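Local coordinates for protein haloacid dehalogenase-like hydrolase (Bacteroides thetaiotaomicron, PDB 2RBK) that probably acts as a magnesium-dependent phosphatase of the haloacid dehalogenase superfamily, holding a vanadate mimic of the phosphoryl group beside its metal ion, at residues I224-Q230 / D240-I246; I9-L13 / S208-G212; K3-I9 / L37-T43. The contacts are given in a common frame with arbitrary orientation. Residue numbers count along the deposited sequence, not the author numbering.

Contact 1: residues I224-Q230 / D240-I246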
ATOM      1  N   ILE A 224     -16.771   6.905   1.204  1.00  8.91           N
ATOM      2  CA  ILE A 224     -16.365   7.923   0.242  1.00  8.88           C
ATOM      3  C   ILE A 224     -14.961   7.573  -0.198  1.00  8.95           C
ATOM      4  O   ILE A 224     -14.062   7.522   0.667  1.00  9.67           O
ATOM      5  CB  ILE A 224     -16.458   9.326   0.794  1.00 10.17           C
ATOM      6  CG1 ILE A 224     -17.891   9.678   1.240  1.00 12.18           C
ATOM      7  CG2 ILE A 224     -15.914  10.327  -0.236  1.00 12.76           C
ATOM      8  CD1 ILE A 224     -17.997  10.931   2.070  1.00 14.48           C
ATOM      9  N   GLY A 225     -14.750   7.381  -1.476  1.00  9.00           N
ATOM     10  CA  GLY A 225     -13.420   7.148  -2.046  1.00  9.07           C
ATOM     11  C   GLY A 225     -12.964   8.351  -2.874  1.00  8.78           C
ATOM     12  O   GLY A 225     -13.761   8.841  -3.705  1.00  9.56           O
ATOM     13  N   VAL A 226     -11.773   8.806  -2.634  1.00  8.38           N
ATOM     14  CA  VAL A 226     -11.185   9.926  -3.317  1.00  8.66           C
ATOM     15  C   VAL A 226      -9.978   9.471  -4.143  1.00  8.71           C
ATOM     16  O   VAL A 226      -9.025   8.928  -3.594  1.00  8.67           O
ATOM     17  CB  VAL A 226     -10.719  11.003  -2.290  1.00  8.84           C
ATOM     18  CG1 VAL A 226      -9.975  12.120  -3.015  1.00 10.13           C
ATOM     19  CG2 VAL A 226     -11.894  11.497  -1.496  1.00 10.36           C
ATOM     20  N   ALA A 227     -10.020   9.750  -5.449  1.00  9.00           N
ATOM     21  CA  ALA A 227      -8.880   9.477  -6.345  1.00  8.88           C
ATOM     22  C   ALA A 227      -8.100  10.727  -6.590  1.00  8.86           C
ATOM     23  O   ALA A 227      -8.638  11.810  -6.791  1.00  9.50           O
ATOM     24  CB  ALA A 227      -9.362   8.945  -7.703  1.00  9.55           C
ATOM     25  N   MET A 228      -6.775  10.591  -6.601  1.00  8.82           N
ATOM     26  CA  MET A 228      -5.895  11.689  -6.925  1.00  9.08           C
ATOM     27  C   MET A 228      -6.050  12.076  -8.384  1.00  9.53           C
ATOM     28  O   MET A 228      -6.325  11.264  -9.250  1.00  9.91           O
ATOM     29  CB  MET A 228      -4.438  11.304  -6.601  1.00  9.97           C
ATOM     30  CG  MET A 228      -4.177  10.910  -5.174  1.00  9.99           C
ATOM     31  SD  MET A 228      -4.842  12.043  -3.934  1.00  9.84           S
ATOM     32  CE  MET A 228      -3.751  13.419  -4.114  1.00 11.56           C
ATOM     33  N   GLY A 229      -5.798  13.359  -8.699  1.00 10.66           N
ATOM     34  CA  GLY A 229      -6.067  13.878 -10.021  1.00 11.28           C
ATOM     35  C   GLY A 229      -5.288  13.203 -11.132  1.00 11.46           C
ATOM     36  O   GLY A 229      -5.736  13.201 -12.278  1.00 12.72           O
ATOM     37  N   GLN A 230      -4.087  12.718 -10.845  1.00 11.71           N
ATOM     38  CA  GLN A 230      -3.232  12.062 -11.855  0.69 13.11           C
ATOM     39  C   GLN A 230      -3.448  10.564 -11.990  1.00 12.66           C
ATOM     40  O   GLN A 230      -2.740   9.916 -12.767  1.00 14.10           O
ATOM     41  CB  GLN A 230      -1.776  12.390 -11.509  0.69 14.37           C
ATOM     42  CG  GLN A 230      -1.158  11.793 -10.283  0.69 13.94           C
ATOM     43  CD  GLN A 230      -1.440  12.065  -8.840  0.69 15.13           C
ATOM     44  OE1 GLN A 230      -2.006  13.139  -8.596  0.69  9.14           O
ATOM     45  NE2 GLN A 230      -0.841  11.065  -7.998  0.69 15.49           N
ATOM     46  N   ASP A 240     -15.552   7.952  -5.695  1.00 10.65           N
ATOM     47  CA  ASP A 240     -16.723   8.825  -5.714  1.00 11.72           C
ATOM     48  C   ASP A 240     -16.376  10.240  -6.106  1.00 11.67           C
ATOM     49  O   ASP A 240     -17.263  10.960  -6.587  1.00 14.70           O
ATOM     50  CB  ASP A 240     -17.381   8.801  -4.338  1.00 12.21           C
ATOM     51  CG  ASP A 240     -17.734   7.429  -3.896  1.00 12.66           C
ATOM     52  OD1 ASP A 240     -18.536   6.776  -4.624  1.00 19.11           O
ATOM     53  OD2 ASP A 240     -17.173   6.925  -2.916  1.00 11.15           O
ATOM     54  N   TYR A 241     -15.151  10.664  -5.913  1.00 11.68           N
ATOM     55  CA  TYR A 241     -14.708  12.013  -6.080  1.00 11.27           C
ATOM     56  C   TYR A 241     -13.277  12.010  -6.624  1.00 10.01           C
ATOM     57  O   TYR A 241     -12.476  11.265  -6.037  1.00 11.64           O
ATOM     58  CB  TYR A 241     -14.802  12.783  -4.766  1.00 12.29           C
ATOM     59  CG  TYR A 241     -14.433  14.227  -4.788  1.00 12.47           C
ATOM     60  CD1 TYR A 241     -15.354  15.177  -5.196  1.00 14.79           C
ATOM     61  CD2 TYR A 241     -13.196  14.659  -4.419  1.00 12.20           C
ATOM     62  CE1 TYR A 241     -14.980  16.485  -5.202  1.00 16.72           C
ATOM     63  CE2 TYR A 241     -12.803  15.998  -4.393  1.00 12.15           C
ATOM     64  CZ  TYR A 241     -13.723  16.905  -4.811  1.00 14.22           C
ATOM     65  OH  TYR A 241     -13.400  18.247  -4.809  1.00 16.76           O
ATOM     66  N   VAL A 242     -12.991  12.813  -7.605  1.00 10.39           N
ATOM     67  CA  VAL A 242     -11.620  12.956  -8.119  1.00 10.17           C
ATOM     68  C   VAL A 242     -11.129  14.327  -7.701  1.00  9.99           C
ATOM     69  O   VAL A 242     -11.729  15.353  -8.090  1.00 12.66           O
ATOM     70  CB  VAL A 242     -11.565  12.765  -9.634  1.00 10.90           C
ATOM     71  CG1 VAL A 242     -10.134  12.941 -10.136  1.00 12.37           C
ATOM     72  CG2 VAL A 242     -12.140  11.430 -10.071  1.00 11.92           C
ATOM     73  N   THR A 243     -10.068  14.369  -6.895  1.00  9.41           N
ATOM     74  CA  THR A 243      -9.493  15.620  -6.494  1.00  9.84           C
ATOM     75  C   THR A 243      -8.422  16.111  -7.456  1.00  9.70           C
ATOM     76  O   THR A 243      -8.175  15.471  -8.487  1.00 10.91           O
ATOM     77  CB  THR A 243      -9.030  15.478  -5.015  1.00  9.34           C
ATOM     78  OG1 THR A 243      -8.829  16.789  -4.497  1.00  9.68           O
ATOM     79  CG2 THR A 243      -7.815  14.587  -4.827  1.00  9.96           C
ATOM     80  N   ALA A 244      -7.791  17.232  -7.107  1.00 10.17           N
ATOM     81  CA  ALA A 244      -6.708  17.774  -7.887  1.00 10.42           C
ATOM     82  C   ALA A 244      -5.508  16.831  -7.855  1.00 10.17           C
ATOM     83  O   ALA A 244      -5.409  15.942  -6.977  1.00 10.39           O
ATOM     84  CB  ALA A 244      -6.319  19.123  -7.325  1.00 12.24           C
ATOM     85  N   PRO A 245      -4.539  17.035  -8.732  1.00 10.98           N
ATOM     86  CA  PRO A 245      -3.271  16.342  -8.600  1.00 10.90           C
ATOM     87  C   PRO A 245      -2.615  16.526  -7.251  1.00 10.54           C
ATOM     88  O   PRO A 245      -2.809  17.558  -6.582  1.00 10.34           O
ATOM     89  CB  PRO A 245      -2.394  16.936  -9.740  1.00 13.82           C
ATOM     90  CG  PRO A 245      -3.443  17.360 -10.758  1.00 14.31           C
ATOM     91  CD  PRO A 245      -4.581  17.906  -9.928  1.00 12.66           C
ATOM     92  N   ILE A 246      -1.781  15.556  -6.878  1.00 10.47           N
ATOM     93  CA  ILE A 246      -1.150  15.581  -5.561  1.00  9.95           C
ATOM     94  C   ILE A 246      -0.429  16.882  -5.302  1.00  9.79           C
ATOM     95  O   ILE A 246      -0.530  17.458  -4.216  1.00 10.18           O
ATOM     96  CB  ILE A 246      -0.221  14.353  -5.393  1.00 10.44           C
ATOM     97  CG1 ILE A 246       0.359  14.355  -3.971  1.00 10.30           C
ATOM     98  CG2 ILE A 246       0.858  14.224  -6.441  1.00 12.05           C
ATOM     99  CD1 ILE A 246       1.047  13.100  -3.602  1.00 12.01           C
TER
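Asp240, which binds a second magnesium in another structure of this protein though not here, sets the start of the register. Its CA-to-CB bond points toward strand 224-227, and with chi1 at -56° (m) OD2 accepts the Gly225 N hydrogen at 2.9 Å (N-H...O angle 161°), while Gly225 O receives Asp240 N at 2.8 Å and Tyr241 N at 3.2 Å. Ala227 N to Tyr241 O and Thr243 N to Ala227 O, both 2.9 Å, continue the pairing. These bonds define a parallel pair, strands 224-227 and 241-242, joined through helix 233-238 as a beta-alpha-beta unit at one border of the HAD core sheet. Val226 (t) and Tyr241 (t) project from the same face, where Val226 CG1 lies 4.3 Å from Tyr241 CD2 at the ring edge; the Tyr241 ring also stacks on that of His257, and Val226 touches Ala254, so helix 250-258 packs on that face. Ala227 and Val242 occupy the reverse face, Ala227 CB to Val242 CG2 4.4 Å. Beyond the strands Met228 starts away, but its m, m, m rotamer folds the thioether back, placing Met228 CE 3.9 Å from Ile246 CB and SD 4.0 Å from Thr243 CG2. At Gly229 a side chain would collide with Thr243 O and Pro245 N. Gln230, p at chi1 and m at chi2, curls so that OE1 accepts Ile246 N at 3.0 Å while NE2 donates to Gly11 O.

Contact 2: residues I9-L13 / S208-G212. With MG (magnesium ion), chain B; VN4 (oxido(dioxo)vanadium), chain C.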
ATOM      1  N   ILE A   9       0.102   5.827   0.524  1.00  8.44           N
ATOM      2  CA  ILE A   9       1.290   6.671   0.650  1.00  9.20           C
ATOM      3  C   ILE A   9       1.725   7.148  -0.758  1.00  8.67           C
ATOM      4  O   ILE A   9       1.646   8.352  -1.055  1.00  9.66           O
ATOM      5  CB  ILE A   9       2.483   5.981   1.338  1.00  9.76           C
ATOM      6  CG1 ILE A   9       2.120   5.509   2.734  1.00  9.29           C
ATOM      7  CG2 ILE A   9       3.667   6.904   1.325  1.00 12.38           C
ATOM      8  CD1 ILE A   9       3.211   4.636   3.358  1.00  9.58           C
ATOM      9  N   ASP A  10       2.226   6.256  -1.575  1.00 10.01           N
ATOM     10  CA  ASP A  10       2.934   6.684  -2.796  1.00 10.13           C
ATOM     11  C   ASP A  10       1.960   7.212  -3.844  1.00  9.42           C
ATOM     12  O   ASP A  10       1.051   6.534  -4.282  1.00  9.96           O
ATOM     13  CB  ASP A  10       3.748   5.530  -3.315  1.00 11.45           C
ATOM     14  CG  ASP A  10       4.781   5.107  -2.312  1.00 12.58           C
ATOM     15  OD1 ASP A  10       5.725   5.895  -2.101  1.00 15.52           O
ATOM     16  OD2 ASP A  10       4.609   4.030  -1.686  1.00 13.31           O
ATOM     17  N   GLY A  11       2.124   8.455  -4.248  1.00  9.83           N
ATOM     18  CA  GLY A  11       1.267   9.145  -5.176  1.00  9.71           C
ATOM     19  C   GLY A  11       0.033   9.732  -4.543  1.00  9.11           C
ATOM     20  O   GLY A  11      -0.783  10.331  -5.256  1.00 10.20           O
ATOM     21  N   THR A  12      -0.125   9.604  -3.231  1.00  8.86           N
ATOM     22  CA  THR A  12      -1.331  10.070  -2.517  1.00  8.52           C
ATOM     23  C   THR A  12      -0.920  11.027  -1.400  1.00  8.69           C
ATOM     24  O   THR A  12      -1.349  12.195  -1.407  1.00  9.91           O
ATOM     25  CB  THR A  12      -2.121   8.843  -2.027  1.00  8.52           C
ATOM     26  OG1 THR A  12      -2.539   8.082  -3.157  1.00  9.29           O
ATOM     27  CG2 THR A  12      -3.366   9.313  -1.231  1.00  9.22           C
ATOM     28  N   LEU A  13      -0.079  10.571  -0.482  1.00  8.57           N
ATOM     29  CA  LEU A  13       0.588  11.448   0.477  1.00  8.81           C
ATOM     30  C   LEU A  13       1.929  11.955  -0.041  1.00  9.55           C
ATOM     31  O   LEU A  13       2.201  13.125   0.101  1.00 12.34           O
ATOM     32  CB  LEU A  13       0.823  10.721   1.830  1.00  9.05           C
ATOM     33  CG  LEU A  13      -0.456  10.392   2.588  1.00  8.90           C
ATOM     34  CD1 LEU A  13      -0.082   9.509   3.798  1.00 10.40           C
ATOM     35  CD2 LEU A  13      -1.180  11.631   3.045  1.00 10.36           C
ATOM     36  N   SER A 208     -11.508   7.003   1.993  1.00  7.88           N
ATOM     37  CA  SER A 208     -10.206   6.522   1.525  1.00  7.61           C
ATOM     38  C   SER A 208      -9.697   7.428   0.399  1.00  7.95           C
ATOM     39  O   SER A 208     -10.477   8.098  -0.296  1.00  8.48           O
ATOM     40  CB  SER A 208     -10.307   5.077   1.060  1.00  8.43           C
ATOM     41  OG  SER A 208     -11.187   4.983  -0.035  1.00  9.10           O
ATOM     42  N   PHE A 209      -8.370   7.430   0.228  1.00  7.68           N
ATOM     43  CA  PHE A 209      -7.650   8.257  -0.706  1.00  7.72           C
ATOM     44  C   PHE A 209      -6.609   7.415  -1.413  1.00  7.82           C
ATOM     45  O   PHE A 209      -5.799   6.779  -0.730  1.00  8.13           O
ATOM     46  CB  PHE A 209      -6.949   9.419  -0.006  1.00  8.09           C
ATOM     47  CG  PHE A 209      -7.838  10.339   0.802  1.00  8.19           C
ATOM     48  CD1 PHE A 209      -8.303   9.964   2.053  1.00  8.67           C
ATOM     49  CD2 PHE A 209      -8.182  11.593   0.335  1.00  8.89           C
ATOM     50  CE1 PHE A 209      -9.070  10.807   2.810  1.00  9.70           C
ATOM     51  CE2 PHE A 209      -8.978  12.441   1.092  1.00 10.36           C
ATOM     52  CZ  PHE A 209      -9.421  12.062   2.342  1.00 10.20           C
ATOM     53  N   GLY A 210      -6.578   7.459  -2.747  1.00  8.14           N
ATOM     54  CA  GLY A 210      -5.584   6.664  -3.466  1.00  8.76           C
ATOM     55  C   GLY A 210      -5.381   7.130  -4.867  1.00  8.29           C
ATOM     56  O   GLY A 210      -6.126   7.946  -5.425  1.00  9.44           O
ATOM     57  N   ASP A 211      -4.311   6.581  -5.469  1.00  8.96           N
ATOM     58  CA  ASP A 211      -3.912   6.913  -6.810  1.00  9.23           C
ATOM     59  C   ASP A 211      -3.705   5.693  -7.692  1.00  9.79           C
ATOM     60  O   ASP A 211      -3.410   5.937  -8.871  1.00 12.15           O
ATOM     61  CB  ASP A 211      -2.577   7.710  -6.872  1.00 10.13           C
ATOM     62  CG  ASP A 211      -1.393   6.830  -6.558  1.00 10.09           C
ATOM     63  OD1 ASP A 211      -1.512   6.067  -5.569  1.00  9.94           O
ATOM     64  OD2 ASP A 211      -0.383   6.867  -7.314  1.00 11.22           O
ATOM     65  N   GLY A 212      -3.796   4.480  -7.192  1.00  9.92           N
ATOM     66  CA  GLY A 212      -3.284   3.306  -7.927  1.00 10.47           C
ATOM     67  C   GLY A 212      -4.258   2.166  -7.972  1.00 10.31           C
ATOM     68  O   GLY A 212      -5.261   2.133  -7.252  1.00 10.19           O
TER
HETATM   69 MG    MG B 501      -0.164   4.858  -4.575  1.00  9.90          MG
HETATM   70  V   VN4 C 601       0.870   2.845  -1.852  1.00 15.22           V
HETATM   71  O1  VN4 C 601       1.555   3.538  -0.504  1.00 18.50           O
HETATM   72  O2  VN4 C 601       1.006   3.619  -3.427  1.00 10.41           O
HETATM   73  O3  VN4 C 601       0.513   1.052  -2.032  1.00 15.03           O
HETATM   74  O   HOH W   1       0.865   4.604  -6.367  1.00 11.48           O
HETATM   75  O   HOH W   2      -1.503   3.278  -4.885  1.00 10.58           O
HETATM   76  O   HOH W   3       2.821   2.010  -1.942  1.00 19.13           O
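The segment 9-13 carries the second Asp and the Thr of the DxDx(T/V) motif of HAD phosphatases, on the loop that follows strand 4-7, and meets the end of the neighbouring strand 206-210. Metal coordination joins the two: magnesium takes Asp10 O and Asp211 OD1, each at 2.1 Å, with Asp8, vanadate O2 (2.0 Å) and waters 1 and 2 (2.1 Å each) filling the shell. The shared ion explains why Asp10 O and Asp211 OD1 can sit 2.9 Å apart without a hydrogen bond. No direct hydrogen bond crosses between the segments; those of 9-13 include bonds to the ligand and within the loop. Ile9 N and Asp10 N donate to vanadate O1 at 2.9 and 3.0 Å, and Ile9 O accepts both Thr12 N (3.1 Å) and Leu13 N (2.9 Å), which turns the loop tightly back on itself. The Asp10 carboxylate does not reach segment 208-212; its OD2 forms a salt bridge with Arg45. Steric fit makes up the rest. Gly11, at phi 83°, has CA 3.5 Å from Asp211 OD2, so that a side chain there would strike the carboxylate. Thr12 points toward the strand, Thr12 CG2 3.8 Å from Phe209 CB; its OG1 is hydrogen-bonded to Asp8 OD1 and lies 3.4 Å from Gly210 CA. Water 1, already on the metal, donates to Asp211 OD2 at 2.8 Å.

Contact 3: residues K3-I9 / L37-T43. With MG (magnesium ion), chain B; VN4 (oxido(dioxo)vanadium), chain C.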
ATOM      1  N   LYS A   3     -15.406   9.518  10.229  1.00 10.21           N
ATOM      2  CA  LYS A   3     -14.643   9.288  11.449  1.00  9.71           C
ATOM      3  C   LYS A   3     -13.243   8.765  11.162  1.00  8.90           C
ATOM      4  O   LYS A   3     -12.376   8.933  12.019  1.00 10.27           O
ATOM      5  CB  LYS A   3     -15.358   8.337  12.380  1.00 10.98           C
ATOM      6  CG  LYS A   3     -16.650   8.913  12.951  1.00 16.11           C
ATOM      7  CD  LYS A   3     -17.287   8.056  14.055  1.00 23.69           C
ATOM      8  CE  LYS A   3     -18.155   8.836  15.040  1.00 30.23           C
ATOM      9  NZ  LYS A   3     -18.729   7.957  16.113  1.00 29.77           N
ATOM     10  N   ALA A   4     -13.005   8.119  10.044  1.00  9.17           N
ATOM     11  CA  ALA A   4     -11.740   7.441   9.759  1.00  8.72           C
ATOM     12  C   ALA A   4     -11.306   7.768   8.330  1.00  7.90           C
ATOM     13  O   ALA A   4     -12.108   7.612   7.404  1.00  9.25           O
ATOM     14  CB  ALA A   4     -11.865   5.954   9.935  1.00  9.44           C
ATOM     15  N   LEU A   5     -10.080   8.210   8.191  1.00  7.90           N
ATOM     16  CA  LEU A   5      -9.441   8.513   6.897  1.00  7.79           C
ATOM     17  C   LEU A   5      -8.382   7.464   6.626  1.00  7.76           C
ATOM     18  O   LEU A   5      -7.573   7.153   7.515  1.00  8.92           O
ATOM     19  CB  LEU A   5      -8.764   9.861   6.958  1.00  8.52           C
ATOM     20  CG  LEU A   5      -9.619  11.062   7.436  1.00  8.33           C
ATOM     21  CD1 LEU A   5      -8.791  12.316   7.418  1.00 10.36           C
ATOM     22  CD2 LEU A   5     -10.887  11.203   6.603  1.00 10.07           C
ATOM     23  N   PHE A   6      -8.339   6.936   5.407  1.00  7.42           N
ATOM     24  CA  PHE A   6      -7.387   5.947   4.995  1.00  7.92           C
ATOM     25  C   PHE A   6      -6.596   6.462   3.799  1.00  7.37           C
ATOM     26  O   PHE A   6      -7.182   6.681   2.746  1.00  8.57           O
ATOM     27  CB  PHE A   6      -8.083   4.634   4.595  1.00  7.84           C
ATOM     28  CG  PHE A   6      -8.790   4.024   5.778  1.00  7.82           C
ATOM     29  CD1 PHE A   6     -10.111   4.294   6.102  1.00  8.26           C
ATOM     30  CD2 PHE A   6      -8.081   3.150   6.615  1.00  7.81           C
ATOM     31  CE1 PHE A   6     -10.700   3.742   7.209  1.00  9.53           C
ATOM     32  CE2 PHE A   6      -8.672   2.597   7.738  1.00  8.49           C
ATOM     33  CZ  PHE A   6      -9.994   2.884   8.013  1.00  9.05           C
ATOM     34  N   PHE A   7      -5.299   6.649   3.991  1.00  7.60           N
ATOM     35  CA  PHE A   7      -4.433   7.241   2.964  1.00  7.67           C
ATOM     36  C   PHE A   7      -3.433   6.218   2.435  1.00  7.96           C
ATOM     37  O   PHE A   7      -2.595   5.711   3.180  1.00  8.47           O
ATOM     38  CB  PHE A   7      -3.634   8.388   3.521  1.00  8.40           C
ATOM     39  CG  PHE A   7      -4.451   9.572   3.942  1.00  7.94           C
ATOM     40  CD1 PHE A   7      -4.823   9.768   5.248  1.00  9.06           C
ATOM     41  CD2 PHE A   7      -4.882  10.513   2.995  1.00  8.74           C
ATOM     42  CE1 PHE A   7      -5.570  10.871   5.632  1.00  9.29           C
ATOM     43  CE2 PHE A   7      -5.641  11.597   3.388  1.00  9.09           C
ATOM     44  CZ  PHE A   7      -5.983  11.786   4.702  1.00  9.23           C
ATOM     45  N   ASP A   8      -3.466   6.003   1.107  1.00  8.25           N
ATOM     46  CA  ASP A   8      -2.300   5.452   0.442  1.00  8.24           C
ATOM     47  C   ASP A   8      -1.117   6.386   0.630  1.00  8.38           C
ATOM     48  O   ASP A   8      -1.277   7.579   0.860  1.00  8.91           O
ATOM     49  CB  ASP A   8      -2.625   5.300  -1.035  1.00  8.53           C
ATOM     50  CG  ASP A   8      -1.510   4.809  -1.875  1.00  8.72           C
ATOM     51  OD1 ASP A   8      -1.231   5.447  -2.918  1.00 10.00           O
ATOM     52  OD2 ASP A   8      -0.895   3.768  -1.510  1.00 10.19           O
ATOM     53  N   ILE A   9       0.102   5.827   0.524  1.00  8.44           N
ATOM     54  CA  ILE A   9       1.290   6.671   0.650  1.00  9.20           C
ATOM     55  C   ILE A   9       1.725   7.148  -0.758  1.00  8.67           C
ATOM     56  O   ILE A   9       1.646   8.352  -1.055  1.00  9.66           O
ATOM     57  CB  ILE A   9       2.483   5.981   1.338  1.00  9.76           C
ATOM     58  CG1 ILE A   9       2.120   5.509   2.734  1.00  9.29           C
ATOM     59  CG2 ILE A   9       3.667   6.904   1.325  1.00 12.38           C
ATOM     60  CD1 ILE A   9       3.211   4.636   3.358  1.00  9.58           C
ATOM     61  N   LEU A  37     -10.658  13.264  13.725  1.00  8.62           N
ATOM     62  CA  LEU A  37     -10.562  12.230  12.737  1.00  8.37           C
ATOM     63  C   LEU A  37      -9.473  11.249  13.135  1.00  8.43           C
ATOM     64  O   LEU A  37      -8.412  11.667  13.600  1.00  9.72           O
ATOM     65  CB  LEU A  37     -10.241  12.755  11.338  1.00  9.42           C
ATOM     66  CG  LEU A  37     -11.341  13.376  10.518  1.00 10.47           C
ATOM     67  CD1 LEU A  37     -12.397  12.292  10.156  1.00 11.36           C
ATOM     68  CD2 LEU A  37     -11.981  14.593  11.159  1.00 11.39           C
ATOM     69  N   LYS A  38      -9.710   9.965  12.918  1.00  9.08           N
ATOM     70  CA  LYS A  38      -8.662   8.974  12.999  1.00  9.43           C
ATOM     71  C   LYS A  38      -8.014   8.893  11.605  1.00 10.17           C
ATOM     72  O   LYS A  38      -8.697   8.844  10.594  1.00 11.75           O
ATOM     73  CB  LYS A  38      -9.177   7.625  13.449  1.00 10.40           C
ATOM     74  CG  LYS A  38      -9.861   7.640  14.780  1.00 11.07           C
ATOM     75  CD  LYS A  38      -9.182   8.296  15.908  1.00 12.78           C
ATOM     76  CE  LYS A  38      -9.924   8.032  17.204  1.00 13.23           C
ATOM     77  NZ  LYS A  38      -9.374   8.797  18.286  1.00 15.24           N
ATOM     78  N   ILE A  39      -6.674   8.876  11.596  1.00  8.66           N
ATOM     79  CA  ILE A  39      -5.898   8.951  10.379  1.00  8.68           C
ATOM     80  C   ILE A  39      -5.052   7.695  10.229  1.00  8.35           C
ATOM     81  O   ILE A  39      -4.229   7.375  11.116  1.00  9.02           O
ATOM     82  CB  ILE A  39      -4.990  10.193  10.407  1.00  9.73           C
ATOM     83  CG1 ILE A  39      -5.830  11.477  10.448  1.00 11.68           C
ATOM     84  CG2 ILE A  39      -3.994  10.151   9.257  1.00 10.99           C
ATOM     85  CD1 ILE A  39      -5.052  12.733  10.660  1.00 13.01           C
ATOM     86  N   PHE A  40      -5.294   6.942   9.180  1.00  8.03           N
ATOM     87  CA  PHE A  40      -4.658   5.652   8.974  1.00  8.23           C
ATOM     88  C   PHE A  40      -3.926   5.654   7.667  1.00  7.68           C
ATOM     89  O   PHE A  40      -4.336   6.221   6.643  1.00  9.00           O
ATOM     90  CB  PHE A  40      -5.716   4.554   8.936  1.00  8.53           C
ATOM     91  CG  PHE A  40      -6.510   4.500  10.221  1.00  8.46           C
ATOM     92  CD1 PHE A  40      -7.816   4.941  10.281  1.00  8.53           C
ATOM     93  CD2 PHE A  40      -5.879   4.047  11.372  1.00  9.37           C
ATOM     94  CE1 PHE A  40      -8.489   4.886  11.517  1.00  8.84           C
ATOM     95  CE2 PHE A  40      -6.549   4.005  12.593  1.00  9.10           C
ATOM     96  CZ  PHE A  40      -7.854   4.460  12.661  1.00  8.89           C
ATOM     97  N   ILE A  41      -2.796   4.954   7.662  1.00  8.07           N
ATOM     98  CA  ILE A  41      -2.035   4.633   6.460  1.00  8.34           C
ATOM     99  C   ILE A  41      -2.529   3.347   5.873  1.00  8.11           C
ATOM    100  O   ILE A  41      -2.817   2.412   6.638  1.00  9.05           O
ATOM    101  CB  ILE A  41      -0.539   4.554   6.829  1.00  9.00           C
ATOM    102  CG1 ILE A  41      -0.037   5.912   7.355  1.00  9.57           C
ATOM    103  CG2 ILE A  41       0.308   4.033   5.680  1.00 10.79           C
ATOM    104  CD1 ILE A  41      -0.176   7.041   6.373  1.00 11.42           C
ATOM    105  N   ALA A  42      -2.665   3.270   4.550  1.00  8.21           N
ATOM    106  CA  ALA A  42      -3.094   2.045   3.868  1.00  8.22           C
ATOM    107  C   ALA A  42      -2.180   1.896   2.669  1.00  8.67           C
ATOM    108  O   ALA A  42      -2.407   2.510   1.623  1.00  9.28           O
ATOM    109  CB  ALA A  42      -4.558   2.080   3.520  1.00  9.61           C
ATOM    110  N   THR A  43      -1.145   1.033   2.807  1.00  8.58           N
ATOM    111  CA  THR A  43      -0.067   0.944   1.840  1.00  8.45           C
ATOM    112  C   THR A  43       0.260  -0.494   1.488  1.00  8.71           C
ATOM    113  O   THR A  43       0.121  -1.420   2.273  1.00  8.91           O
ATOM    114  CB  THR A  43       1.165   1.701   2.385  1.00  8.88           C
ATOM    115  OG1 THR A  43       2.227   1.699   1.433  1.00  9.47           O
ATOM    116  CG2 THR A  43       1.718   1.070   3.660  1.00  9.24           C
TER
HETATM  117 MG    MG B 501      -0.164   4.858  -4.575  1.00  9.90          MG
HETATM  118  V   VN4 C 601       0.870   2.845  -1.852  1.00 15.22           V
HETATM  119  O1  VN4 C 601       1.555   3.538  -0.504  1.00 18.50           O
HETATM  120  O2  VN4 C 601       1.006   3.619  -3.427  1.00 10.41           O
HETATM  121  O3  VN4 C 601       0.513   1.052  -2.032  1.00 15.03           O
HETATM  122  O   HOH W   2      -1.503   3.278  -4.885  1.00 10.58           O
HETATM  123  O   HOH W   1       0.865   4.604  -6.367  1.00 11.48           O
HETATM  124  O   HOH W   3       2.821   2.010  -1.942  1.00 19.13           O
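The Phe6 ring lies beside that of Phe40, with Phe6 CE2 3.6 Å from Phe40 CD1; the planes are 22° apart and the centroids 5.1 Å, so the rings are nearly parallel but slid until they barely overlap. Ala4 shares their face, Ala4 CB touching Phe40 CE1 at 3.9 Å, and helix 188-199 packs against both phenylalanines through Ile195. On the reverse face Leu5 CD2 meets Leu37 CD1 at 4.0 Å, Phe7 CE1 meets Ile39 CG2 at 4.0 Å, and helix 23-34 reaches Phe7 and Ile39 through Leu29. Between the two layers the backbones run parallel, axes 4.5 Å apart at closest approach and 26° between directions. Five hydrogen bonds fix the pairing: Lys38 N to Lys3 O (3.0 Å), Leu5 N to Lys38 O, Phe40 N to Leu5 O and Ala42 N to Phe7 O (2.8 Å each), and Phe7 N to Phe40 O (2.9 Å). With helix 23-34 as connection this is a beta-alpha-beta unit in the middle of the Rossmann-like HAD core sheet, whose active site lies at the C-terminal ends of its strands. There Asp8, the first Asp of the DxDx(T/V) motif, binds magnesium through OD1 (2.1 Å) and vanadium through OD2 (2.0 Å), the position of the nucleophile in HAD phosphatases; OD1 also accepts a hydrogen bond from Thr12 OG1. Thr43 OG1 from the partner strand's end and Ile9 N donate to vanadate O1 at 2.8 and 2.9 Å. Alongside, Ile9 CG1 packs on Ile41 CG2 at 3.8 Å.

All three contacts reach the same sheet, but at different depths. Contact 3 pairs two interior strands and is buried, as is contact 2; contact 1 ends at the outermost strand 241-242 and is only partly buried, its centre about 17 Å from the chain centre against about 11 Å for contact 3 and 8 Å for contact 2. Backbone hydrogen bonds and apolar packing build contacts 1 and 3, contact 3 adding its magnesium and vanadium ligand at the strand end, whereas metal coordination holds contact 2. Contacts 2 and 3 share Ile9, magnesium and vanadate, with Phe209 N 2.9 Å from Phe6 O; contact 1 meets contact 2 through neighbouring strands, Val226 N lying 2.8 Å from Ser208 O, but does not touch contact 3.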